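Local structure of Glyco_hydro_cc domain-containing protein (Trichoderma gamsii, 6UBD) at residues M73-G81 and A112-V120; P213-I224 and Y242-W252. The protein binds oligosaccharides and belongs to subgroup VII of glycoside hydrolase family 128, a family whose hydrolases cleave beta-1,3-glucans. All blocks are in the same frame, centred on the assembly; numbering follows the deposited sequence.

Contact 1 joins the loops after the neighbouring strands 69-73 and 100-102. Contact 2 joins the segment 213-224, which leads into helix 217-233, to the end of strand 237-243 and the loop beyond it. Both are examples of how loops pack in a (beta/alpha)8 barrel, and both lie toward the C-terminal ends of the barrel strands, the side on which such barrels generally bind their sugars. The centres of contact 1 and contact 2 are 25 Å apart, yet the nearest atoms of contact 1 and contact 2 come to about 7 Å without touching. Contact 1 combines the packing of Trp75 with direct and water-mediated hydrogen bonds, whereas contact 2 rests largely on apolar packing, with a bridging water.

Contact 1 (M73-G81 and A112-V120); sequences MLWGGGNNG and ADVSADIDV
Trp75 presses its six-membered ring into the bend at residues 113-116, the tight half of this contact. Ala116 covers one face, with its N above the ring and its CA 4.2 Å from the ring centroid in an off-centre CH-pi contact. At the edge, CZ2 of Trp75 comes within 3.5 Å of Val114 C, while CH2 meets Ser115 O obliquely at 3.4 Å. The indole reaches this far because CG of Trp75 is anti to the backbone N (chi1 -175°); Arg87 adds a cation-pi contact. An alanine in place of Trp75 would probably leave a gap beside the Val114-Ala116 backbone and deprive Arg87 of its aromatic partner. The methyl of Ala116 rests 3.5 Å from Trp75 O and beside the CA of Gly76, where a CB would run into Trp75 CE3.

The two segments are loops following adjacent strands of the (beta/alpha)8 barrel, 69-73 and 100-102, and each ends where a helix begins. The carboxylate of Asp113 accepts from the backbone N atoms of Lys83 and Asp84 in the first turn of helix 82-92, and the CB that Gly81 lacks would collide with its OD1.

Around Asn80 the packing gives way to polar links and water. Asp113 N donates to Asn80 O across 2.9 Å, nearly straight at 167° and in the carbonyl plane. The amide is held less firmly: Asn80 ND2 lies 2.7 Å from Ser115 O, but the N-H...O angle is only 116° and the bond is weak, as is a second one to Gly111 O. On the solvent side one water donates to both Asn80 OD1 and Asp117 OD2, bridging two side chains that cross at about a right angle. Another water spans Gly77 N and Ala116 O.

Contact 2 (P213-I224 and Y242-W252); sequences PCTDQNQINQWI and YTDGLGLGSVW
Val251 sets its branched side chain against the turn and first residues of helix 217-233, and can be followed outward atom by atom. Its CB lies 4.0 Å from CD1 of Ile220. Beyond it the branches part: CG1, anti to the backbone N (chi1 -173°), runs between Gln217 OE1 at 3.3 Å and Ile220 CD1 at 3.5 Å, whereas CG2 turns to Thr215 O, also 3.5 Å away. The amide of Gln217 is steadied at NE2, which donates to Asn221 OD1 and also bonds to Ser264 OG.

This is barrel packing: the inward side of helix 217-233 meets the end of strand 237-243 and the loop that leaves it. Deeper in, Trp252 is the common surface. Ile220 CG2 and Ile224 CG1 approach its ring obliquely, and Trp223 CZ3 comes to 3.7 Å from Trp252 CH2, with the two ring planes 88° apart. Ile224 CD1 reaches on to the edge of the Tyr242 ring, 3.9 Å from CE2.

Two bonds tie residues within segment 242-252: Tyr242 OH donates to Trp252 O at 2.7 Å, and Trp252 NE1 donates to Thr243 O nearly in the indole plane, which holds the indole's turn. Trp252 CZ2 sits over the centre of one face of the Tyr242 ring. At the far end Pro213 CB closes on Leu248 O at 3.2 Å, and beside them a water donates to Cys214 O and Leu248 O while accepting from Trp252 N.

Contact 1 (M73-G81 and A112-V120)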
ATOM      1  N   MET A  73      -8.232   2.437  -4.863  1.00  7.60           N
ATOM      2  CA  MET A  73      -8.455   1.269  -3.965  1.00  8.00           C
ATOM      3  C   MET A  73      -9.962   1.018  -3.830  1.00  8.96           C
ATOM      4  O   MET A  73     -10.710   1.982  -3.704  1.00  9.26           O
ATOM      5  CB  MET A  73      -7.848   1.506  -2.567  1.00  9.13           C
ATOM      6  CG  MET A  73      -8.064   0.383  -1.601  1.00  8.68           C
ATOM      7  SD  MET A  73      -7.304   0.547   0.037  1.00  9.10           S
ATOM      8  CE  MET A  73      -5.540   0.548  -0.296  1.00 17.62           C
ATOM      9  N   LEU A  74     -10.357  -0.255  -3.764  1.00  7.15           N
ATOM     10  CA  LEU A  74     -11.646  -0.639  -3.117  1.00  8.75           C
ATOM     11  C   LEU A  74     -11.322  -1.203  -1.710  1.00  7.98           C
ATOM     12  O   LEU A  74     -10.811  -2.293  -1.596  1.00  8.33           O
ATOM     13  CB  LEU A  74     -12.443  -1.648  -3.951  1.00  9.37           C
ATOM     14  CG  LEU A  74     -13.706  -2.182  -3.276  1.00 10.82           C
ATOM     15  CD1 LEU A  74     -14.673  -1.044  -2.933  1.00 11.01           C
ATOM     16  CD2 LEU A  74     -14.451  -3.146  -4.180  1.00 10.68           C
ATOM     17  N   TRP A  75     -11.571  -0.404  -0.675  1.00  7.33           N
ATOM     18  CA  TRP A  75     -11.080  -0.708   0.666  1.00  7.93           C
ATOM     19  C   TRP A  75     -11.732  -1.985   1.241  1.00  7.37           C
ATOM     20  O   TRP A  75     -11.023  -2.812   1.893  1.00  7.49           O
ATOM     21  CB  TRP A  75     -11.302   0.532   1.561  1.00  7.44           C
ATOM     22  CG  TRP A  75     -10.755   0.463   2.965  1.00  7.95           C
ATOM     23  CD1 TRP A  75      -9.520   0.932   3.390  1.00  7.42           C
ATOM     24  CD2 TRP A  75     -11.407   0.003   4.175  1.00  7.48           C
ATOM     25  NE1 TRP A  75      -9.340   0.741   4.735  1.00  7.58           N
ATOM     26  CE2 TRP A  75     -10.492   0.179   5.239  1.00  8.52           C
ATOM     27  CE3 TRP A  75     -12.658  -0.603   4.456  1.00  7.67           C
ATOM     28  CZ2 TRP A  75     -10.812  -0.157   6.565  1.00  8.31           C
ATOM     29  CZ3 TRP A  75     -12.964  -0.939   5.756  1.00  7.75           C
ATOM     30  CH2 TRP A  75     -12.045  -0.724   6.800  1.00  7.89           C
ATOM     31  N   GLY A  76     -13.059  -2.113   1.112  1.00  7.65           N
ATOM     32  CA  GLY A  76     -13.769  -3.229   1.718  1.00  7.35           C
ATOM     33  C   GLY A  76     -15.104  -3.480   1.066  1.00  7.10           C
ATOM     34  O   GLY A  76     -15.337  -3.118  -0.096  1.00  8.21           O
ATOM     35  N   GLY A  77     -16.013  -4.115   1.858  1.00  8.00           N
ATOM     36  CA  GLY A  77     -17.358  -4.494   1.397  1.00  9.31           C
ATOM     37  C   GLY A  77     -18.490  -3.598   1.857  1.00  9.06           C
ATOM     38  O   GLY A  77     -19.635  -3.951   1.544  1.00 10.92           O
ATOM     39  N   GLY A  78     -18.202  -2.492   2.530  1.00  8.73           N
ATOM     40  CA  GLY A  78     -19.216  -1.511   2.875  1.00  8.86           C
ATOM     41  C   GLY A  78     -20.124  -1.896   4.041  1.00  8.92           C
ATOM     42  O   GLY A  78     -21.080  -1.154   4.277  1.00  9.27           O
ATOM     43  N   ASN A  79     -19.756  -2.868   4.863  1.00  9.52           N
ATOM     44  CA  ASN A  79     -20.515  -3.253   6.081  1.00  9.52           C
ATOM     45  C   ASN A  79     -19.657  -3.192   7.343  1.00  8.89           C
ATOM     46  O   ASN A  79     -20.086  -3.727   8.378  1.00  9.66           O
ATOM     47  CB  ASN A  79     -21.231  -4.613   5.857  1.00 10.16           C
ATOM     48  CG  ASN A  79     -22.278  -4.559   4.767  1.00 10.75           C
ATOM     49  OD1 ASN A  79     -23.237  -3.826   4.943  1.00 11.87           O
ATOM     50  ND2 ASN A  79     -21.979  -5.212   3.642  1.00 13.83           N
ATOM     51  N   ASN A  80     -18.451  -2.611   7.289  1.00  8.57           N
ATOM     52  CA  ASN A  80     -17.572  -2.459   8.481  1.00  8.29           C
ATOM     53  C   ASN A  80     -17.108  -1.019   8.629  1.00  8.56           C
ATOM     54  O   ASN A  80     -15.922  -0.803   8.964  1.00  9.85           O
ATOM     55  CB  ASN A  80     -16.408  -3.445   8.383  1.00  8.21           C
ATOM     56  CG  ASN A  80     -15.569  -3.462   9.654  1.00  9.17           C
ATOM     57  OD1 ASN A  80     -16.127  -3.386  10.775  1.00  9.14           O
ATOM     58  ND2 ASN A  80     -14.215  -3.510   9.560  1.00  9.62           N
ATOM     59  N   GLY A  81     -17.980  -0.052   8.510  1.00  8.70           N
ATOM     60  CA  GLY A  81     -17.680   1.327   8.908  1.00  8.64           C
ATOM     61  C   GLY A  81     -18.336   2.412   8.046  1.00  7.33           C
ATOM     62  O   GLY A  81     -18.717   2.163   6.898  1.00  7.86           O
ATOM     63  N   ALA A 112     -13.914  -1.254  13.046  1.00  9.32           N
ATOM     64  CA  ALA A 112     -14.715  -0.391  12.151  1.00 10.12           C
ATOM     65  C   ALA A 112     -13.843   0.718  11.563  1.00  9.48           C
ATOM     66  O   ALA A 112     -13.148   1.442  12.301  1.00 10.37           O
ATOM     67  CB  ALA A 112     -15.907   0.184  12.866  1.00 11.98           C
ATOM     68  N   ASP A 113     -13.837   0.804  10.224  1.00  9.36           N
ATOM     69  CA  ASP A 113     -12.967   1.753   9.459  1.00  8.71           C
ATOM     70  C   ASP A 113     -11.451   1.601   9.729  1.00 10.73           C
ATOM     71  O   ASP A 113     -10.703   2.528   9.382  1.00 11.19           O
ATOM     72  CB  ASP A 113     -13.468   3.208   9.607  1.00  8.98           C
ATOM     73  CG  ASP A 113     -14.648   3.564   8.707  1.00  8.25           C
ATOM     74  OD1 ASP A 113     -14.938   2.791   7.732  1.00  9.45           O
ATOM     75  OD2 ASP A 113     -15.319   4.587   8.957  1.00 10.19           O
ATOM     76  N   VAL A 114     -11.041   0.482  10.304  1.00  9.89           N
ATOM     77  CA  VAL A 114      -9.605   0.202  10.564  1.00  9.45           C
ATOM     78  C   VAL A 114      -9.065  -0.807   9.542  1.00  9.16           C
ATOM     79  O   VAL A 114      -8.111  -0.549   8.833  1.00  9.65           O
ATOM     80  CB  VAL A 114      -9.301  -0.253  12.000  1.00 12.81           C
ATOM     81  CG1 VAL A 114      -7.835  -0.587  12.200  1.00 10.87           C
ATOM     82  CG2 VAL A 114      -9.814   0.777  12.997  1.00 16.43           C
ATOM     83  N   SER A 115      -9.690  -1.967   9.478  1.00  8.54           N
ATOM     84  CA  SER A 115      -9.364  -3.088   8.557  1.00  8.27           C
ATOM     85  C   SER A 115     -10.664  -3.654   7.966  1.00  7.41           C
ATOM     86  O   SER A 115     -11.680  -3.574   8.652  1.00  8.55           O
ATOM     87  CB  SER A 115      -8.518  -4.152   9.300  1.00  8.32           C
ATOM     88  OG  SER A 115      -7.318  -3.589   9.853  1.00  9.98           O
ATOM     89  N   ALA A 116     -10.601  -4.185   6.738  1.00  7.31           N
ATOM     90  CA  ALA A 116     -11.842  -4.507   6.026  1.00  7.20           C
ATOM     91  C   ALA A 116     -12.697  -5.594   6.718  1.00  7.71           C
ATOM     92  O   ALA A 116     -13.967  -5.525   6.569  1.00  8.59           O
ATOM     93  CB  ALA A 116     -11.532  -4.900   4.600  1.00  8.20           C
ATOM     94  N   ASP A 117     -12.141  -6.589   7.413  1.00  7.22           N
ATOM     95  CA  ASP A 117     -12.938  -7.621   8.125  1.00  9.17           C
ATOM     96  C   ASP A 117     -14.020  -8.287   7.232  1.00  8.45           C
ATOM     97  O   ASP A 117     -15.226  -8.245   7.586  1.00  8.34           O
ATOM     98  CB  ASP A 117     -13.562  -7.021   9.400  1.00  9.70           C
ATOM     99  CG  ASP A 117     -13.942  -8.038  10.463  1.00  9.94           C
ATOM    100  OD1 ASP A 117     -13.526  -9.184  10.297  1.00 11.81           O
ATOM    101  OD2 ASP A 117     -14.712  -7.638  11.385  1.00 14.04           O
ATOM    102  N   ILE A 118     -13.548  -8.918   6.144  1.00  8.84           N
ATOM    103  CA  ILE A 118     -14.495  -9.697   5.297  1.00  9.17           C
ATOM    104  C   ILE A 118     -13.915 -11.091   5.083  1.00  8.57           C
ATOM    105  O   ILE A 118     -12.658 -11.228   4.924  1.00  9.54           O
ATOM    106  CB  ILE A 118     -14.835  -8.998   3.952  1.00  9.05           C
ATOM    107  CG1 ILE A 118     -13.599  -8.613   3.109  1.00  9.90           C
ATOM    108  CG2 ILE A 118     -15.754  -7.776   4.212  1.00 10.15           C
ATOM    109  CD1 ILE A 118     -13.956  -8.096   1.697  1.00 10.29           C
ATOM    110  N   ASP A 119     -14.807 -12.078   4.925  1.00  7.71           N
ATOM    111  CA  ASP A 119     -14.327 -13.437   4.622  1.00  8.16           C
ATOM    112  C   ASP A 119     -13.948 -13.589   3.138  1.00  9.23           C
ATOM    113  O   ASP A 119     -14.243 -12.718   2.311  1.00  9.69           O
ATOM    114  CB  ASP A 119     -15.275 -14.492   5.145  1.00  9.18           C
ATOM    115  CG  ASP A 119     -16.650 -14.481   4.547  1.00 10.13           C
ATOM    116  OD1 ASP A 119     -16.816 -13.963   3.435  1.00 11.19           O
ATOM    117  OD2 ASP A 119     -17.537 -15.159   5.128  1.00 15.89           O
ATOM    118  N   VAL A 120     -13.325 -14.718   2.824  1.00  8.49           N
ATOM    119  CA  VAL A 120     -12.874 -15.012   1.442  1.00  9.68           C
ATOM    120  C   VAL A 120     -14.052 -15.046   0.490  1.00  8.51           C
ATOM    121  O   VAL A 120     -13.999 -14.457  -0.619  1.00  8.36           O
ATOM    122  CB  VAL A 120     -12.033 -16.287   1.356  1.00  9.70           C
ATOM    123  CG1 VAL A 120     -11.882 -16.802  -0.075  1.00  9.54           C
ATOM    124  CG2 VAL A 120     -10.680 -16.028   1.982  1.00  9.93           C
TER
HETATM  125  O   HOH W   1     -15.475  -4.163   4.687  1.00  7.68           O
HETATM  126  O   HOH W   2     -14.787  -5.168  12.480  1.00 10.94           O

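Contact 2 (P213-I224 and Y242-W252)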
ATOM      1  N   PRO A 213       4.638   0.344  18.113  1.00 10.60           N
ATOM      2  CA  PRO A 213       5.399   1.127  17.157  1.00  9.66           C
ATOM      3  C   PRO A 213       6.792   1.474  17.684  1.00  9.95           C
ATOM      4  O   PRO A 213       6.950   1.718  18.874  1.00 10.46           O
ATOM      5  CB  PRO A 213       4.601   2.435  16.974  1.00 11.99           C
ATOM      6  CG  PRO A 213       3.198   2.077  17.397  1.00 14.00           C
ATOM      7  CD  PRO A 213       3.397   1.054  18.503  1.00 12.74           C
ATOM      8  N   CYS A 214       7.788   1.504  16.805  1.00 11.11           N
ATOM      9  CA  CYS A 214       9.142   2.044  17.175  1.00 10.70           C
ATOM     10  C   CYS A 214       8.993   3.496  17.650  1.00  9.97           C
ATOM     11  O   CYS A 214       8.171   4.241  17.080  1.00  9.49           O
ATOM     12  CB  CYS A 214      10.122   1.962  15.980  1.00 12.43           C
ATOM     13  SG  CYS A 214      10.254   0.279  15.276  1.00 12.31           S
ATOM     14  N   THR A 215       9.788   3.881  18.648  1.00 10.18           N
ATOM     15  CA  THR A 215       9.757   5.257  19.214  1.00 10.40           C
ATOM     16  C   THR A 215      11.162   5.875  19.377  1.00 10.90           C
ATOM     17  O   THR A 215      11.244   7.036  19.800  1.00 12.47           O
ATOM     18  CB  THR A 215       9.065   5.250  20.591  1.00 10.78           C
ATOM     19  OG1 THR A 215       9.761   4.297  21.441  1.00 12.58           O
ATOM     20  CG2 THR A 215       7.581   4.963  20.534  1.00 11.35           C
ATOM     21  N   ASP A 216      12.206   5.182  18.952  1.00  9.24           N
ATOM     22  CA  ASP A 216      13.578   5.701  19.015  0.60  9.30           C
ATOM     23  C   ASP A 216      13.920   6.365  17.683  1.00  8.36           C
ATOM     24  O   ASP A 216      14.033   5.673  16.671  1.00  9.37           O
ATOM     25  CB  ASP A 216      14.530   4.579  19.417  0.60 10.22           C
ATOM     26  CG  ASP A 216      15.960   5.026  19.622  0.60 10.67           C
ATOM     27  OD1 ASP A 216      16.691   5.221  18.626  0.60 10.65           O
ATOM     28  OD2 ASP A 216      16.344   5.076  20.799  0.60 15.85           O
ATOM     29  N   GLN A 217      14.083   7.704  17.709  1.00  8.57           N
ATOM     30  CA  GLN A 217      14.304   8.438  16.459  1.00  8.61           C
ATOM     31  C   GLN A 217      15.543   7.941  15.713  1.00  9.24           C
ATOM     32  O   GLN A 217      15.529   7.849  14.457  1.00  9.50           O
ATOM     33  CB  GLN A 217      14.340   9.936  16.662  1.00  8.58           C
ATOM     34  CG  GLN A 217      14.278  10.727  15.356  1.00  8.87           C
ATOM     35  CD  GLN A 217      12.918  10.657  14.677  1.00  7.91           C
ATOM     36  OE1 GLN A 217      11.949  11.231  15.232  1.00  9.37           O
ATOM     37  NE2 GLN A 217      12.867  10.006  13.495  1.00  9.06           N
ATOM     38  N   ASN A 218      16.643   7.714  16.454  1.00 10.77           N
ATOM     39  CA  ASN A 218      17.860   7.236  15.762  1.00 10.62           C
ATOM     40  C   ASN A 218      17.623   5.917  15.024  1.00 10.04           C
ATOM     41  O   ASN A 218      18.089   5.767  13.907  1.00  9.59           O
ATOM     42  CB  ASN A 218      18.981   7.173  16.829  1.00 10.30           C
ATOM     43  CG  ASN A 218      20.338   6.726  16.274  1.00  8.59           C
ATOM     44  OD1 ASN A 218      21.009   7.548  15.633  1.00  9.32           O
ATOM     45  ND2 ASN A 218      20.763   5.478  16.492  1.00  9.48           N
ATOM     46  N   GLN A 219      17.051   4.966  15.755  1.00 10.36           N
ATOM     47  CA  GLN A 219      16.728   3.640  15.130  1.00 10.81           C
ATOM     48  C   GLN A 219      15.792   3.811  13.908  1.00 10.15           C
ATOM     49  O   GLN A 219      16.034   3.116  12.880  1.00  8.97           O
ATOM     50  CB  GLN A 219      16.109   2.710  16.174  1.00 10.61           C
ATOM     51  CG  GLN A 219      15.712   1.307  15.610  1.00 13.73           C
ATOM     52  CD  GLN A 219      14.385   0.787  16.149  1.00 21.87           C
ATOM     53  OE1 GLN A 219      13.627   1.518  16.799  1.00 25.42           O
ATOM     54  NE2 GLN A 219      14.022  -0.465  15.828  1.00 27.18           N
ATOM     55  N   ILE A 220      14.764   4.659  14.066  1.00 10.86           N
ATOM     56  CA  ILE A 220      13.772   4.858  12.960  1.00 12.99           C
ATOM     57  C   ILE A 220      14.478   5.429  11.741  1.00 10.30           C
ATOM     58  O   ILE A 220      14.284   5.004  10.584  1.00  8.86           O
ATOM     59  CB  ILE A 220      12.597   5.732  13.449  1.00 11.90           C
ATOM     60  CG1 ILE A 220      11.670   4.940  14.380  1.00 10.12           C
ATOM     61  CG2 ILE A 220      11.830   6.292  12.252  1.00 11.05           C
ATOM     62  CD1 ILE A 220      10.782   5.815  15.189  1.00 10.97           C
ATOM     63  N   ASN A 221      15.365   6.443  11.970  1.00 10.49           N
ATOM     64  CA  ASN A 221      16.078   7.065  10.824  1.00 10.13           C
ATOM     65  C   ASN A 221      16.931   6.021  10.072  1.00  8.93           C
ATOM     66  O   ASN A 221      16.967   6.024   8.827  1.00  8.81           O
ATOM     67  CB  ASN A 221      16.961   8.237  11.298  1.00  9.89           C
ATOM     68  CG  ASN A 221      16.184   9.456  11.802  1.00  9.82           C
ATOM     69  OD1 ASN A 221      14.959   9.533  11.614  1.00  9.12           O
ATOM     70  ND2 ASN A 221      16.929  10.392  12.435  1.00 10.56           N
ATOM     71  N   GLN A 222      17.627   5.135  10.788  1.00 10.21           N
ATOM     72  CA  GLN A 222      18.442   4.093  10.158  1.00  9.94           C
ATOM     73  C   GLN A 222      17.523   3.063   9.441  1.00  9.91           C
ATOM     74  O   GLN A 222      17.913   2.589   8.364  1.00  9.98           O
ATOM     75  CB  GLN A 222      19.301   3.405  11.226  1.00 14.11           C
ATOM     76  CG  GLN A 222      20.328   2.487  10.600  1.00 15.80           C
ATOM     77  CD  GLN A 222      21.406   3.221   9.818  1.00 15.36           C
ATOM     78  OE1 GLN A 222      22.097   4.130  10.332  1.00 20.29           O
ATOM     79  NE2 GLN A 222      21.531   2.906   8.538  1.00 18.92           N
ATOM     80  N   TRP A 223      16.450   2.680  10.117  1.00  9.59           N
ATOM     81  CA  TRP A 223      15.463   1.709   9.501  1.00  9.82           C
ATOM     82  C   TRP A 223      14.898   2.223   8.154  1.00  9.90           C
ATOM     83  O   TRP A 223      14.845   1.463   7.149  1.00  8.16           O
ATOM     84  CB  TRP A 223      14.394   1.452  10.563  1.00 10.41           C
ATOM     85  CG  TRP A 223      13.430   0.334  10.211  1.00 10.24           C
ATOM     86  CD1 TRP A 223      13.469  -0.941  10.719  1.00 10.11           C
ATOM     87  CD2 TRP A 223      12.229   0.431   9.414  1.00  8.90           C
ATOM     88  NE1 TRP A 223      12.382  -1.671  10.250  1.00 10.60           N
ATOM     89  CE2 TRP A 223      11.608  -0.833   9.494  1.00  9.41           C
ATOM     90  CE3 TRP A 223      11.592   1.467   8.726  1.00  9.76           C
ATOM     91  CZ2 TRP A 223      10.385  -1.103   8.852  1.00 10.86           C
ATOM     92  CZ3 TRP A 223      10.405   1.185   8.058  1.00 11.93           C
ATOM     93  CH2 TRP A 223       9.813  -0.079   8.124  1.00 11.64           C
ATOM     94  N   ILE A 224      14.540   3.503   8.119  1.00 10.30           N
ATOM     95  CA  ILE A 224      14.047   4.144   6.879  1.00  9.83           C
ATOM     96  C   ILE A 224      15.132   4.092   5.794  1.00  9.99           C
ATOM     97  O   ILE A 224      14.855   3.772   4.613  1.00  9.11           O
ATOM     98  CB  ILE A 224      13.474   5.541   7.137  1.00  8.92           C
ATOM     99  CG1 ILE A 224      12.235   5.479   8.052  1.00  8.71           C
ATOM    100  CG2 ILE A 224      13.231   6.218   5.809  1.00  9.16           C
ATOM    101  CD1 ILE A 224      11.814   6.819   8.633  1.00  8.27           C
ATOM    102  N   TYR A 242       5.404   4.859   2.139  1.00  7.95           N
ATOM    103  CA  TYR A 242       5.438   5.238   3.585  1.00  7.56           C
ATOM    104  C   TYR A 242       4.009   5.609   4.048  1.00  7.57           C
ATOM    105  O   TYR A 242       3.451   6.491   3.404  1.00  8.45           O
ATOM    106  CB  TYR A 242       6.426   6.422   3.714  1.00  8.43           C
ATOM    107  CG  TYR A 242       6.796   6.907   5.102  1.00  8.69           C
ATOM    108  CD1 TYR A 242       5.830   7.352   5.991  1.00  9.10           C
ATOM    109  CD2 TYR A 242       8.131   6.940   5.511  1.00  8.17           C
ATOM    110  CE1 TYR A 242       6.180   7.807   7.259  1.00  9.01           C
ATOM    111  CE2 TYR A 242       8.506   7.441   6.747  1.00 10.60           C
ATOM    112  CZ  TYR A 242       7.540   7.895   7.620  1.00 11.09           C
ATOM    113  OH  TYR A 242       7.974   8.347   8.873  1.00 12.33           O
ATOM    114  N   THR A 243       3.494   4.985   5.106  1.00  7.34           N
ATOM    115  CA  THR A 243       2.132   5.280   5.604  1.00  6.80           C
ATOM    116  C   THR A 243       2.128   6.389   6.656  1.00  7.51           C
ATOM    117  O   THR A 243       3.011   6.421   7.552  1.00  8.91           O
ATOM    118  CB  THR A 243       1.458   4.000   6.093  1.00  7.96           C
ATOM    119  OG1 THR A 243       0.096   4.402   6.391  1.00  9.66           O
ATOM    120  CG2 THR A 243       2.070   3.341   7.301  1.00  8.23           C
ATOM    121  N   ASP A 244       1.101   7.204   6.674  1.00  8.16           N
ATOM    122  CA  ASP A 244       0.830   8.173   7.738  1.00  8.69           C
ATOM    123  C   ASP A 244      -0.419   7.778   8.550  1.00  8.83           C
ATOM    124  O   ASP A 244      -0.991   8.629   9.252  1.00  8.89           O
ATOM    125  CB  ASP A 244       0.744   9.576   7.188  1.00  8.78           C
ATOM    126  CG  ASP A 244      -0.421   9.853   6.254  1.00  9.84           C
ATOM    127  OD1 ASP A 244      -1.304   9.002   6.102  1.00 11.61           O
ATOM    128  OD2 ASP A 244      -0.409  10.949   5.672  1.00 14.08           O
ATOM    129  N   GLY A 245      -0.918   6.531   8.424  1.00  8.69           N
ATOM    130  CA  GLY A 245      -2.105   6.108   9.174  1.00  9.25           C
ATOM    131  C   GLY A 245      -1.922   6.213  10.678  1.00 11.98           C
ATOM    132  O   GLY A 245      -0.812   6.221  11.225  1.00 10.92           O
ATOM    133  N   LEU A 246      -3.028   6.280  11.400  1.00 14.77           N
ATOM    134  CA  LEU A 246      -2.992   6.453  12.851  1.00 17.01           C
ATOM    135  C   LEU A 246      -2.710   5.100  13.510  1.00 12.60           C
ATOM    136  O   LEU A 246      -2.644   4.018  12.859  1.00 15.06           O
ATOM    137  CB  LEU A 246      -4.297   7.100  13.318  1.00 19.46           C
ATOM    138  CG  LEU A 246      -4.584   8.503  12.786  1.00 23.80           C
ATOM    139  CD1 LEU A 246      -5.833   9.081  13.446  1.00 25.98           C
ATOM    140  CD2 LEU A 246      -3.395   9.446  12.983  1.00 30.71           C
ATOM    141  N   GLY A 247      -2.408   5.153  14.793  1.00 13.01           N
ATOM    142  CA  GLY A 247      -2.056   3.962  15.558  1.00 13.81           C
ATOM    143  C   GLY A 247      -0.593   3.608  15.489  1.00 11.98           C
ATOM    144  O   GLY A 247      -0.242   2.481  15.884  1.00 15.74           O
ATOM    145  N   LEU A 248       0.246   4.481  14.937  1.00 10.03           N
ATOM    146  CA  LEU A 248       1.708   4.179  14.777  1.00  9.36           C
ATOM    147  C   LEU A 248       2.568   5.047  15.713  1.00  8.92           C
ATOM    148  O   LEU A 248       3.795   5.202  15.500  1.00  9.82           O
ATOM    149  CB  LEU A 248       2.146   4.312  13.303  1.00  9.32           C
ATOM    150  CG  LEU A 248       1.493   3.280  12.393  1.00  9.66           C
ATOM    151  CD1 LEU A 248       1.728   3.647  10.944  1.00  9.76           C
ATOM    152  CD2 LEU A 248       2.000   1.874  12.661  1.00 12.45           C
ATOM    153  N   GLY A 249       1.982   5.577  16.794  1.00 10.01           N
ATOM    154  CA  GLY A 249       2.740   6.343  17.791  1.00 10.12           C
ATOM    155  C   GLY A 249       3.042   7.777  17.349  1.00  9.66           C
ATOM    156  O   GLY A 249       2.500   8.230  16.306  1.00 10.96           O
ATOM    157  N   SER A 250       3.806   8.482  18.174  1.00 10.31           N
ATOM    158  CA  SER A 250       4.038   9.926  17.973  1.00 10.53           C
ATOM    159  C   SER A 250       5.308  10.214  17.145  1.00  9.27           C
ATOM    160  O   SER A 250       5.475  11.366  16.701  1.00 10.67           O
ATOM    161  CB  SER A 250       4.089  10.637  19.293  1.00 13.30           C
ATOM    162  OG  SER A 250       5.277  10.296  19.983  1.00 14.12           O
ATOM    163  N   VAL A 251       6.179   9.211  16.947  1.00  8.57           N
ATOM    164  CA  VAL A 251       7.502   9.427  16.308  1.00  9.22           C
ATOM    165  C   VAL A 251       7.460   9.089  14.792  1.00  8.92           C
ATOM    166  O   VAL A 251       8.029   9.889  13.994  1.00  9.22           O
ATOM    167  CB  VAL A 251       8.580   8.633  17.074  1.00  9.72           C
ATOM    168  CG1 VAL A 251       9.957   8.984  16.540  1.00  9.95           C
ATOM    169  CG2 VAL A 251       8.517   8.939  18.579  1.00 10.92           C
ATOM    170  N   TRP A 252       6.776   8.021  14.404  1.00  8.26           N
ATOM    171  CA  TRP A 252       6.640   7.648  12.975  1.00  9.33           C
ATOM    172  C   TRP A 252       5.947   8.720  12.129  1.00  8.82           C
ATOM    173  O   TRP A 252       6.316   8.872  10.940  1.00  8.46           O
ATOM    174  CB  TRP A 252       5.903   6.274  12.896  1.00  7.55           C
ATOM    175  CG  TRP A 252       5.807   5.794  11.486  1.00  8.28           C
ATOM    176  CD1 TRP A 252       4.727   5.921  10.642  1.00  7.33           C
ATOM    177  CD2 TRP A 252       6.863   5.263  10.674  1.00  8.18           C
ATOM    178  NE1 TRP A 252       5.076   5.528   9.390  1.00  7.55           N
ATOM    179  CE2 TRP A 252       6.389   5.157   9.346  1.00  8.14           C
ATOM    180  CE3 TRP A 252       8.199   4.925  10.927  1.00  9.45           C
ATOM    181  CZ2 TRP A 252       7.188   4.673   8.316  1.00  7.81           C
ATOM    182  CZ3 TRP A 252       9.000   4.466   9.917  1.00  9.35           C
ATOM    183  CH2 TRP A 252       8.506   4.351   8.597  1.00  7.82           C
TER
HETATM  184  O   HOH W   3       6.079   6.254  16.620  1.00  9.77           O
HETATM  185  O   HOH W   4       9.782  12.413  13.871  1.00 12.00           O